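Local structure of putative superoxide reductase (Thermotoga maritima, 3QZB) at the interface of chains A and B and the interface of chains A and C. The protein probably catalyses the reduction of superoxide to hydrogen peroxide at an iron centre, taking its electrons from reduced rubredoxin. Coordinates in Å, arbitrary orientation; residue numbers count along the deposited sequence, not the author numbering. Chains: chain A/B/C, Putative superoxide reductase.

Chain A meets a different neighbour at each site, B at contact 1 and C at contact 2, and the centres of the two contacts' C-alpha atoms lie about 10 Å apart. Both draw on strand 65-74 of chain A; contact 2 adds the loop 78-80, and contact 1 the start of strand 81-87 that follows it. Neighbouring residues divide the work: A:Phe72 and A:Pro74 turn to chain B while A:Gln73 between them turns to chain C, and A:Val80 serves C where A:Tyr81 serves B. One stretch of sheet thus presents its two faces to two partners, as suits the four-chain deposited assembly, though the structure alone does not prove that tetramer in solution.

Contact 1: the interface of chains A and B. Residues chain A 72, 74, 81-83, 115; chain B 90, 93, 102-103.
Strands 65-74, 81-87 and 108-115 of chain A receive the start of strand 103-106 of chain B, with the loop residues B:Ala90, B:Glu93 and B:Ala102 beside it. A:Leu115 and B:Val103 form an antiparallel beta bridge between the chains. Their side chains lie alongside each other, pointing the same way, and the methyls A:Leu115 CD2 and B:Val103 CG2 meet at 3.6 Å. That leucine methyl also caps one face of the A:Phe72 ring within chain A, over its centre. B:Val103 fits because its branches diverge: CG1 sits between its own backbone N and carbonyl carbon (chi1 52°), which brings it to A:Tyr81 CB at 4.0 Å, while CG2 is sent to A:Leu115 and A:Val83. The branch carbon B:Val103 CB comes to A:Phe72 CD2 at 3.9 Å, the two side chains sliding past each other in opposite directions. Beside it B:Ala102 CB, a small methyl suited to a close approach, rests on the proline ring at A:Pro74 CG, 3.9 Å away. With an alanine in place of B:Val103 the CB contacts would stay, but the loss of CG1 and CG2 would probably leave A:Tyr81 CB and A:Val83 CG2 without their partners, and A:Leu115 CD2 without its nearer one. In the deposited four-chain assembly of this immunoglobulin-like beta-sandwich protein the patch, with its two-fold twin, helps join chains A and B through apolar contact; whether this is the biological contact the structure alone does not show.

Contact 2: the interface of chains A and C. Residues chain A 73, 78-80, 122; chain C 13, 15, 18, 132.
The short 3-10 helix 15-18 of chain C, with C:Met13, the first modelled residue, before it and the start of strand 131-141 nearby, lies against strands 65-74 and 119-127 of chain A and the loop 78-80. Its main feature is a stack: the amide of A:Gln73 lies almost parallel to the ring of C:Phe18, the planes 9° apart, with A:Gln73 CD 3.5 Å from C:Phe18 CZ. A:Gln73 CG stands over the centre of the same face in a CH-pi contact. Glutamine suits the place, offering both an aliphatic stem and a flat polar end. The stem leaves with CG anti to the backbone N (chi1 -155°) and then bends at chi2, which lays the amide parallel to the ring, over its CE1-CZ rim. A bond within chain A fixes the amide's rotation: A:Gln73 NE2 donates to A:Tyr79 O at 3.0 Å, nearly straight at the hydrogen (162°). The donor lies well above the carbonyl plane of A:Tyr79, whereas the acceptor stays close to the amide plane. At the rim of the phenylalanine, the backbone of A:Pro78 meets the ring edge, while A:Val80 CG1 packs on C:Phe18 CB at 3.6 Å. The valine's other methyl, CG2, meets C:Leu132 CD1, so its branched shape bridges helix and strand of chain C. On a flank of the glutamine stem, roughly square to the direction of the ring, the flexible, polarisable thioether of C:Met13 crosses at about a right angle; C:Met13 SD is 3.8 Å from A:Gln73 CG and also touches A:Ile122 CD1. This mixed apolar and polar seam, repeated by two-fold symmetry, probably helps hold A and C together. Water 1 ties the backbones across it, 2.7 Å from C:Phe18 O and 3.2 Å from both A:Val80 N and C:Leu132 N.

Contact 1: the interface of chains A and B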
loop_
_atom_site.group_PDB
_atom_site.type_symbol
_atom_site.label_atom_id
_atom_site.label_comp_id
_atom_site.label_asym_id
_atom_site.label_seq_id
_atom_site.Cartn_x
_atom_site.Cartn_y
_atom_site.Cartn_z
ATOM N N PHE A 72 -8.414 -4.308 -13.617
ATOM C CA PHE A 72 -8.860 -4.381 -14.999
ATOM C C PHE A 72 -8.797 -5.842 -15.442
ATOM O O PHE A 72 -7.765 -6.496 -15.287
ATOM C CB PHE A 72 -8.009 -3.519 -15.906
ATOM C CG PHE A 72 -8.485 -3.473 -17.322
ATOM C CD1 PHE A 72 -9.687 -2.874 -17.652
ATOM C CD2 PHE A 72 -7.777 -4.065 -18.360
ATOM C CE1 PHE A 72 -10.156 -2.833 -18.959
ATOM C CE2 PHE A 72 -8.253 -4.027 -19.641
ATOM C CZ PHE A 72 -9.425 -3.399 -19.947
ATOM N N PRO A 74 -9.108 -7.934 -18.813
ATOM C CA PRO A 74 -9.228 -7.816 -20.268
ATOM C C PRO A 74 -10.094 -8.945 -20.821
ATOM O O PRO A 74 -9.879 -10.113 -20.459
ATOM C CB PRO A 74 -7.790 -7.919 -20.762
ATOM C CG PRO A 74 -6.913 -7.733 -19.547
ATOM C CD PRO A 74 -7.735 -8.262 -18.414
ATOM N N TYR A 81 -5.699 -7.521 -13.453
ATOM C CA TYR A 81 -4.539 -6.718 -13.276
ATOM C C TYR A 81 -4.880 -5.597 -12.332
ATOM O O TYR A 81 -5.889 -4.915 -12.516
ATOM C CB TYR A 81 -3.980 -6.178 -14.619
ATOM C CG TYR A 81 -3.721 -7.319 -15.575
ATOM C CD1 TYR A 81 -2.541 -7.997 -15.568
ATOM C CD2 TYR A 81 -4.748 -7.841 -16.320
ATOM C CE1 TYR A 81 -2.359 -9.131 -16.374
ATOM C CE2 TYR A 81 -4.558 -8.935 -17.108
ATOM C CZ TYR A 81 -3.352 -9.576 -17.148
ATOM O OH TYR A 81 -3.165 -10.712 -17.925
ATOM N N GLU A 82 -4.056 -5.408 -11.301
ATOM C CA GLU A 82 -4.288 -4.346 -10.330
ATOM C C GLU A 82 -3.888 -3.020 -10.972
ATOM O O GLU A 82 -2.718 -2.750 -11.218
ATOM C CB GLU A 82 -3.479 -4.586 -9.048
ATOM C CG GLU A 82 -3.903 -3.638 -7.903
ATOM C CD GLU A 82 -3.169 -3.908 -6.617
ATOM O OE1 GLU A 82 -1.912 -3.811 -6.638
ATOM O OE2 GLU A 82 -3.846 -4.185 -5.586
ATOM N N VAL A 83 -4.873 -2.215 -11.286
ATOM C CA VAL A 83 -4.646 -0.858 -11.782
ATOM C C VAL A 83 -3.981 0.017 -10.716
ATOM O O VAL A 83 -3.064 0.759 -10.981
ATOM C CB VAL A 83 -5.976 -0.244 -12.265
ATOM C CG1 VAL A 83 -5.911 1.262 -12.477
ATOM C CG2 VAL A 83 -6.449 -0.966 -13.531
ATOM N N LEU A 115 -5.710 2.153 -21.937
ATOM C CA LEU A 115 -6.135 0.801 -22.241
ATOM C C LEU A 115 -5.926 0.494 -23.722
ATOM O O LEU A 115 -6.177 1.338 -24.581
ATOM C CB LEU A 115 -7.616 0.563 -21.926
ATOM C CG LEU A 115 -8.043 0.874 -20.507
ATOM C CD1 LEU A 115 -9.542 0.840 -20.391
ATOM C CD2 LEU A 115 -7.338 -0.017 -19.512
ATOM N N ALA B 90 -0.193 -0.930 -12.983
ATOM C CA ALA B 90 -0.198 -1.581 -14.288
ATOM C C ALA B 90 0.769 -0.864 -15.204
ATOM O O ALA B 90 0.708 0.372 -15.328
ATOM C CB ALA B 90 -1.597 -1.573 -14.887
ATOM N N GLU B 93 2.722 -5.111 -18.458
ATOM C CA GLU B 93 3.165 -6.471 -18.239
ATOM C C GLU B 93 2.150 -7.463 -18.712
ATOM O O GLU B 93 0.955 -7.235 -18.523
ATOM C CB GLU B 93 3.363 -6.703 -16.744
ATOM C CG GLU B 93 4.232 -5.650 -16.131
ATOM C CD GLU B 93 3.484 -4.479 -15.520
ATOM O OE1 GLU B 93 2.290 -4.290 -15.809
ATOM O OE2 GLU B 93 4.120 -3.700 -14.782
ATOM N N ALA B 102 -2.547 -5.142 -21.747
ATOM C CA ALA B 102 -3.741 -4.357 -22.063
ATOM C C ALA B 102 -3.849 -3.029 -21.323
ATOM O O ALA B 102 -4.714 -2.256 -21.706
ATOM C CB ALA B 102 -4.965 -5.179 -21.775
ATOM N N VAL B 103 -3.080 -2.837 -20.241
ATOM C CA VAL B 103 -3.408 -1.731 -19.335
ATOM C C VAL B 103 -2.159 -1.116 -18.730
ATOM O O VAL B 103 -1.191 -1.795 -18.308
ATOM C CB VAL B 103 -4.406 -2.139 -18.235
ATOM C CG1 VAL B 103 -3.960 -3.401 -17.471
ATOM C CG2 VAL B 103 -4.755 -1.000 -17.270
#

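Contact 2: the interface of chains A and C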
loop_
_atom_site.group_PDB
_atom_site.type_symbol
_atom_site.label_atom_id
_atom_site.label_comp_id
_atom_site.label_asym_id
_atom_site.label_seq_id
_atom_site.Cartn_x
_atom_site.Cartn_y
_atom_site.Cartn_z
ATOM N N GLN A 73 -9.901 -6.313 -16.022
ATOM C CA GLN A 73 -10.034 -7.682 -16.523
ATOM C C GLN A 73 -10.154 -7.603 -18.050
ATOM O O GLN A 73 -11.231 -7.227 -18.532
ATOM C CB GLN A 73 -11.249 -8.365 -15.905
ATOM C CG GLN A 73 -11.165 -9.875 -15.866
ATOM C CD GLN A 73 -11.164 -10.476 -17.236
ATOM O OE1 GLN A 73 -12.154 -10.337 -17.966
ATOM N NE2 GLN A 73 -10.098 -11.147 -17.601
ATOM N N PRO A 78 -7.148 -14.679 -18.922
ATOM C CA PRO A 78 -7.495 -15.432 -17.709
ATOM C C PRO A 78 -7.495 -14.621 -16.397
ATOM O O PRO A 78 -7.920 -15.174 -15.372
ATOM C CB PRO A 78 -6.383 -16.496 -17.638
ATOM C CG PRO A 78 -5.818 -16.605 -18.995
ATOM C CD PRO A 78 -5.926 -15.228 -19.547
ATOM N N TYR A 79 -6.929 -13.432 -16.394
ATOM C CA TYR A 79 -6.497 -12.787 -15.162
ATOM C C TYR A 79 -7.156 -11.408 -14.966
ATOM O O TYR A 79 -7.672 -10.804 -15.901
ATOM C CB TYR A 79 -4.971 -12.666 -15.145
ATOM C CG TYR A 79 -4.266 -13.990 -15.389
ATOM C CD1 TYR A 79 -4.403 -15.055 -14.498
ATOM C CD2 TYR A 79 -3.512 -14.190 -16.504
ATOM C CE1 TYR A 79 -3.779 -16.255 -14.722
ATOM C CE2 TYR A 79 -2.899 -15.400 -16.771
ATOM C CZ TYR A 79 -3.059 -16.446 -15.881
ATOM O OH TYR A 79 -2.440 -17.662 -16.107
ATOM N N VAL A 80 -7.000 -10.879 -13.727
ATOM C CA VAL A 80 -7.110 -9.487 -13.465
ATOM C C VAL A 80 -5.756 -8.857 -13.249
ATOM O O VAL A 80 -4.784 -9.531 -12.844
ATOM C CB VAL A 80 -8.001 -9.157 -12.248
ATOM C CG1 VAL A 80 -9.461 -9.468 -12.555
ATOM C CG2 VAL A 80 -7.575 -9.895 -10.964
ATOM N N ILE A 122 -13.143 -3.326 -12.272
ATOM C CA ILE A 122 -13.640 -3.834 -10.996
ATOM C C ILE A 122 -13.096 -2.943 -9.880
ATOM O O ILE A 122 -11.896 -2.711 -9.792
ATOM C CB ILE A 122 -13.255 -5.299 -10.765
ATOM C CG1 ILE A 122 -13.729 -6.236 -11.904
ATOM C CG2 ILE A 122 -13.843 -5.779 -9.434
ATOM C CD1 ILE A 122 -13.141 -7.641 -11.796
ATOM N N MET C 13 -19.733 -9.225 -13.467
ATOM C CA MET C 13 -18.445 -9.797 -13.083
ATOM C C MET C 13 -18.112 -9.515 -11.648
ATOM O O MET C 13 -18.115 -8.376 -11.251
ATOM C CB MET C 13 -17.348 -9.175 -13.965
ATOM C CG MET C 13 -15.981 -9.831 -13.706
ATOM S SD MET C 13 -14.770 -9.366 -14.874
ATOM C CE MET C 13 -15.302 -10.168 -16.365
ATOM N N LEU C 15 -15.122 -10.126 -8.617
ATOM C CA LEU C 15 -13.695 -10.327 -8.474
ATOM C C LEU C 15 -13.381 -11.789 -8.215
ATOM O O LEU C 15 -12.319 -12.268 -8.679
ATOM C CB LEU C 15 -13.138 -9.431 -7.359
ATOM C CG LEU C 15 -11.608 -9.396 -7.241
ATOM C CD1 LEU C 15 -10.938 -8.862 -8.498
ATOM C CD2 LEU C 15 -11.196 -8.525 -6.032
ATOM N N PHE C 18 -11.959 -14.314 -10.636
ATOM C CA PHE C 18 -10.571 -14.160 -10.975
ATOM C C PHE C 18 -9.648 -14.314 -9.798
ATOM O O PHE C 18 -8.529 -13.792 -9.791
ATOM C CB PHE C 18 -10.390 -12.827 -11.741
ATOM C CG PHE C 18 -11.098 -12.861 -13.036
ATOM C CD1 PHE C 18 -10.481 -13.388 -14.148
ATOM C CD2 PHE C 18 -12.419 -12.473 -13.144
ATOM C CE1 PHE C 18 -11.147 -13.525 -15.339
ATOM C CE2 PHE C 18 -13.103 -12.601 -14.354
ATOM C CZ PHE C 18 -12.460 -13.138 -15.441
ATOM N N LEU C 132 -4.602 -13.056 -9.281
ATOM C CA LEU C 132 -4.872 -13.262 -7.873
ATOM C C LEU C 132 -5.014 -14.740 -7.509
ATOM O O LEU C 132 -5.624 -15.547 -8.241
ATOM C CB LEU C 132 -6.202 -12.571 -7.490
ATOM C CG LEU C 132 -6.142 -11.022 -7.537
ATOM C CD1 LEU C 132 -7.615 -10.480 -7.388
ATOM C CD2 LEU C 132 -5.271 -10.437 -6.481
HETATM O O HOH W 1 -6.625 -13.338 -11.694
#